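Local coordinates for protein methyltransferase (Streptococcus pyogenes, PDB 2ESR) that probably transfers a methyl group from S-adenosylmethionine to a substrate that is not established, at residues A111-A123 against C136-A149. Numbering follows the deposited sequence.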
loop_
_atom_site.group_PDB
_atom_site.type_symbol
_atom_site.label_atom_id
_atom_site.label_comp_id
_atom_site.label_asym_id
_atom_site.label_seq_id
_atom_site.Cartn_x
_atom_site.Cartn_y
_atom_site.Cartn_z
ATOM N N ALA A 111 -1.117 24.661 5.490
ATOM C CA ALA A 111 -2.213 23.938 6.127
ATOM C C ALA A 111 -3.630 24.205 5.629
ATOM O O ALA A 111 -4.230 23.339 4.997
ATOM C CB ALA A 111 -2.148 24.139 7.641
ATOM N N LYS A 112 -4.173 25.383 5.921
ATOM C CA LYS A 112 -5.536 25.699 5.497
ATOM C C LYS A 112 -5.771 25.446 4.005
ATOM O O LYS A 112 -6.730 24.768 3.629
ATOM C CB LYS A 112 -5.869 27.154 5.823
ATOM C CG LYS A 112 -7.298 27.550 5.478
ATOM C CD LYS A 112 -7.576 28.998 5.870
ATOM C CE LYS A 112 -8.999 29.403 5.525
ATOM N NZ LYS A 112 -9.232 29.382 4.056
ATOM N N GLU A 113 -4.900 25.992 3.161
ATOM C CA GLU A 113 -5.036 25.831 1.713
ATOM C C GLU A 113 -4.985 24.373 1.277
ATOM O O GLU A 113 -5.826 23.904 0.510
ATOM C CB GLU A 113 -3.910 26.556 0.973
ATOM C CG GLU A 113 -3.835 28.049 1.169
ATOM C CD GLU A 113 -4.983 28.789 0.524
ATOM O OE1 GLU A 113 -5.636 28.226 -0.385
ATOM O OE2 GLU A 113 -5.221 29.947 0.919
ATOM N N THR A 114 -3.974 23.659 1.755
ATOM C CA THR A 114 -3.789 22.270 1.361
ATOM C C THR A 114 -4.831 21.322 1.942
ATOM O O THR A 114 -5.225 20.349 1.293
ATOM C CB THR A 114 -2.393 21.792 1.752
ATOM O OG1 THR A 114 -1.424 22.694 1.206
ATOM C CG2 THR A 114 -2.142 20.398 1.201
ATOM N N ILE A 115 -5.270 21.585 3.165
ATOM C CA ILE A 115 -6.280 20.716 3.761
ATOM C C ILE A 115 -7.554 20.769 2.922
ATOM O O ILE A 115 -8.125 19.735 2.584
ATOM C CB ILE A 115 -6.568 21.124 5.211
ATOM C CG1 ILE A 115 -5.390 20.681 6.087
ATOM C CG2 ILE A 115 -7.881 20.515 5.694
ATOM C CD1 ILE A 115 -5.514 21.095 7.536
ATOM N N VAL A 116 -7.984 21.969 2.555
ATOM C CA VAL A 116 -9.194 22.099 1.748
ATOM C C VAL A 116 -9.026 21.424 0.378
ATOM O O VAL A 116 -9.868 20.627 -0.047
ATOM C CB VAL A 116 -9.567 23.588 1.557
ATOM C CG1 VAL A 116 -10.745 23.720 0.598
ATOM C CG2 VAL A 116 -9.925 24.201 2.904
ATOM N N ALA A 117 -7.932 21.725 -0.309
ATOM C CA ALA A 117 -7.702 21.141 -1.623
ATOM C C ALA A 117 -7.612 19.619 -1.549
ATOM O O ALA A 117 -8.139 18.920 -2.410
ATOM C CB ALA A 117 -6.420 21.707 -2.226
ATOM N N THR A 118 -6.946 19.107 -0.518
ATOM C CA THR A 118 -6.782 17.662 -0.392
ATOM C C THR A 118 -8.092 16.941 -0.100
ATOM O O THR A 118 -8.368 15.902 -0.692
ATOM C CB THR A 118 -5.729 17.319 0.683
ATOM O OG1 THR A 118 -4.478 17.917 0.310
ATOM C CG2 THR A 118 -5.538 15.808 0.795
ATOM N N ILE A 119 -8.901 17.483 0.807
ATOM C CA ILE A 119 -10.177 16.846 1.127
ATOM C C ILE A 119 -11.095 16.897 -0.094
ATOM O O ILE A 119 -11.821 15.941 -0.381
ATOM C CB ILE A 119 -10.833 17.514 2.354
ATOM C CG1 ILE A 119 -9.960 17.243 3.586
ATOM C CG2 ILE A 119 -12.242 16.971 2.565
ATOM C CD1 ILE A 119 -10.448 17.880 4.862
ATOM N N GLU A 120 -11.061 18.009 -0.823
ATOM C CA GLU A 120 -11.873 18.115 -2.031
ATOM C C GLU A 120 -11.431 17.050 -3.033
ATOM O O GLU A 120 -12.266 16.405 -3.671
ATOM C CB GLU A 120 -11.721 19.499 -2.661
ATOM C CG GLU A 120 -12.410 20.611 -1.897
ATOM C CD GLU A 120 -13.915 20.630 -2.110
ATOM O OE1 GLU A 120 -14.594 21.479 -1.489
ATOM O OE2 GLU A 120 -14.421 19.805 -2.902
ATOM N N ALA A 121 -10.119 16.855 -3.160
ATOM C CA ALA A 121 -9.595 15.867 -4.095
ATOM C C ALA A 121 -9.960 14.452 -3.675
ATOM O O ALA A 121 -10.351 13.633 -4.513
ATOM C CB ALA A 121 -8.083 16.003 -4.224
ATOM N N LEU A 122 -9.827 14.159 -2.385
ATOM C CA LEU A 122 -10.159 12.828 -1.873
ATOM C C LEU A 122 -11.634 12.518 -2.096
ATOM O O LEU A 122 -11.994 11.391 -2.462
ATOM C CB LEU A 122 -9.846 12.738 -0.382
ATOM C CG LEU A 122 -8.373 12.693 0.027
ATOM C CD1 LEU A 122 -8.254 12.904 1.522
ATOM C CD2 LEU A 122 -7.760 11.342 -0.399
ATOM N N ALA A 123 -12.483 13.518 -1.878
ATOM C CA ALA A 123 -13.922 13.351 -2.052
ATOM C C ALA A 123 -14.282 13.132 -3.517
ATOM O O ALA A 123 -15.126 12.295 -3.840
ATOM C CB ALA A 123 -14.658 14.577 -1.510
ATOM N N CYS A 136 -7.208 16.415 11.012
ATOM C CA CYS A 136 -6.260 17.450 10.649
ATOM C C CYS A 136 -5.568 18.027 11.867
ATOM O O CYS A 136 -6.226 18.467 12.802
ATOM C CB CYS A 136 -6.983 18.581 9.923
ATOM S SG CYS A 136 -7.998 18.041 8.532
ATOM N N GLU A 137 -4.241 18.018 11.859
ATOM C CA GLU A 137 -3.487 18.600 12.969
ATOM C C GLU A 137 -2.804 19.826 12.384
ATOM O O GLU A 137 -2.107 19.734 11.369
ATOM C CB GLU A 137 -2.453 17.609 13.514
ATOM C CG GLU A 137 -1.629 18.176 14.666
ATOM C CD GLU A 137 -0.784 17.124 15.361
ATOM O OE1 GLU A 137 -0.214 16.261 14.659
ATOM O OE2 GLU A 137 -0.684 17.170 16.607
ATOM N N THR A 138 -3.018 20.976 13.010
ATOM C CA THR A 138 -2.450 22.233 12.523
ATOM C C THR A 138 -2.053 23.128 13.688
ATOM O O THR A 138 -2.224 22.760 14.846
ATOM C CB THR A 138 -3.490 23.021 11.717
ATOM O OG1 THR A 138 -4.522 23.473 12.608
ATOM C CG2 THR A 138 -4.122 22.138 10.648
ATOM N N ASP A 139 -1.518 24.306 13.381
ATOM C CA ASP A 139 -1.167 25.242 14.439
ATOM C C ASP A 139 -2.506 25.677 15.026
ATOM O O ASP A 139 -3.534 25.599 14.351
ATOM C CB ASP A 139 -0.418 26.458 13.886
ATOM C CG ASP A 139 0.982 26.115 13.403
ATOM O OD1 ASP A 139 1.526 25.065 13.811
ATOM O OD2 ASP A 139 1.547 26.914 12.628
ATOM N N LYS A 140 -2.498 26.119 16.277
ATOM C CA LYS A 140 -3.725 26.533 16.949
ATOM C C LYS A 140 -4.440 27.690 16.258
ATOM O O LYS A 140 -5.669 27.768 16.277
ATOM C CB LYS A 140 -3.421 26.934 18.396
ATOM C CG LYS A 140 -2.463 28.108 18.509
ATOM C CD LYS A 140 -2.352 28.633 19.937
ATOM C CE LYS A 140 -1.790 27.592 20.883
ATOM N NZ LYS A 140 -1.576 28.168 22.243
ATOM N N THR A 141 -3.671 28.577 15.641
ATOM C CA THR A 141 -4.235 29.742 14.975
ATOM C C THR A 141 -4.890 29.479 13.622
ATOM O O THR A 141 -5.687 30.289 13.154
ATOM C CB THR A 141 -3.167 30.829 14.798
ATOM O OG1 THR A 141 -2.063 30.293 14.060
ATOM C CG2 THR A 141 -2.676 31.311 16.152
ATOM N N VAL A 142 -4.561 28.355 12.993
ATOM C CA VAL A 142 -5.141 28.020 11.696
ATOM C C VAL A 142 -6.652 27.836 11.806
ATOM O O VAL A 142 -7.136 27.045 12.611
ATOM C CB VAL A 142 -4.531 26.719 11.117
ATOM C CG1 VAL A 142 -5.272 26.314 9.850
ATOM C CG2 VAL A 142 -3.061 26.930 10.806
ATOM N N LEU A 143 -7.396 28.583 11.000
ATOM C CA LEU A 143 -8.846 28.482 11.010
ATOM C C LEU A 143 -9.295 27.685 9.791
ATOM O O LEU A 143 -8.983 28.038 8.659
ATOM C CB LEU A 143 -9.471 29.878 10.995
ATOM C CG LEU A 143 -9.133 30.731 12.221
ATOM C CD1 LEU A 143 -9.734 32.119 12.064
ATOM C CD2 LEU A 143 -9.659 30.046 13.478
ATOM N N LEU A 144 -10.013 26.597 10.031
ATOM C CA LEU A 144 -10.490 25.759 8.947
ATOM C C LEU A 144 -11.994 25.952 8.764
ATOM O O LEU A 144 -12.713 26.238 9.716
ATOM C CB LEU A 144 -10.174 24.291 9.238
ATOM C CG LEU A 144 -8.685 23.946 9.390
ATOM C CD1 LEU A 144 -8.555 22.477 9.769
ATOM C CD2 LEU A 144 -7.940 24.227 8.090
ATOM N N PRO A 145 -12.486 25.778 7.532
ATOM C CA PRO A 145 -13.914 25.947 7.252
ATOM C C PRO A 145 -14.784 24.848 7.855
ATOM O O PRO A 145 -14.359 23.696 7.977
ATOM C CB PRO A 145 -13.956 25.961 5.729
ATOM C CG PRO A 145 -12.887 24.984 5.377
ATOM C CD PRO A 145 -11.758 25.345 6.325
ATOM N N LYS A 146 -16.006 25.209 8.230
ATOM C CA LYS A 146 -16.917 24.236 8.818
ATOM C C LYS A 146 -17.269 23.117 7.856
ATOM O O LYS A 146 -17.534 21.991 8.276
ATOM C CB LYS A 146 -18.195 24.920 9.305
ATOM C CG LYS A 146 -18.013 25.660 10.619
ATOM C CD LYS A 146 -19.355 26.029 11.232
ATOM C CE LYS A 146 -19.182 26.651 12.612
ATOM N NZ LYS A 146 -20.495 27.024 13.217
ATOM N N GLU A 147 -17.276 23.425 6.567
ATOM C CA GLU A 147 -17.591 22.422 5.561
ATOM C C GLU A 147 -16.603 22.414 4.405
ATOM O O GLU A 147 -16.137 23.460 3.954
ATOM C CB GLU A 147 -19.005 22.640 5.007
ATOM C CG GLU A 147 -20.121 22.306 5.979
ATOM C CD GLU A 147 -21.501 22.602 5.412
ATOM O OE1 GLU A 147 -22.500 22.302 6.100
ATOM O OE2 GLU A 147 -21.588 23.133 4.283
ATOM N N ILE A 148 -16.286 21.215 3.941
ATOM C CA ILE A 148 -15.387 21.017 2.810
ATOM C C ILE A 148 -16.007 19.875 2.024
ATOM O O ILE A 148 -16.135 18.768 2.541
ATOM C CB ILE A 148 -13.978 20.588 3.255
ATOM C CG1 ILE A 148 -13.348 21.669 4.133
ATOM C CG2 ILE A 148 -13.114 20.317 2.029
ATOM C CD1 ILE A 148 -12.011 21.254 4.750
ATOM N N ALA A 149 -16.391 20.142 0.781
ATOM C CA ALA A 149 -17.019 19.116 -0.041
ATOM C C ALA A 149 -18.229 18.583 0.729
ATOM O O ALA A 149 -19.046 19.356 1.216
ATOM C CB ALA A 149 -16.024 17.989 -0.332
#
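Ile-119 and Ile-148 form the tightest point of this contact: their side chains cross at about a right angle, and CG2 of Ile-119 presses on CG2 of Ile-148 at 3.5 Å, closer than ordinary van der Waals packing. A second contact joins their CD1 atoms at 3.7 Å, and Tyr-167 of strand 162-169 touches both residues. One turn earlier, Ile-115 sends its CD1 between strand and loop, 3.6 Å from CG2 of Thr-138 and 4.0 Å from CD2 of Leu-144. With CG1 anti to the carbonyl carbon (chi1 -74°), Ile-115 turns its other branch, CG2, to SG of Cys-136 at 3.8 Å. Thr-138 directs its methyl to the helix, while its OG1 bonds to O of Asp-139, which also accepts from Val-142 N on the opposite face of its carbonyl plane. The outer flank is looser and faces solvent, where Lys-112, Glu-120 and Ala-149 are exposed. Lys-112 runs its CG, CD and CE past the carbonyl oxygen of Leu-143, with CD 3.3 Å from Leu-143 O, and CG2 of Val-116 rests against CG and CD of the Pro-145 ring. At the far end Glu-120, bent at chi2, accepts a weak hydrogen bond from Ala-149 N at OE1 (3.2 Å, 121° at the hydrogen). Helix segment 111-123 runs nearly antiparallel to strand 136-139 (163°), and the helix packs on one face of the mixed sheet, the alpha/beta layering of a Rossmann-like methyltransferase fold.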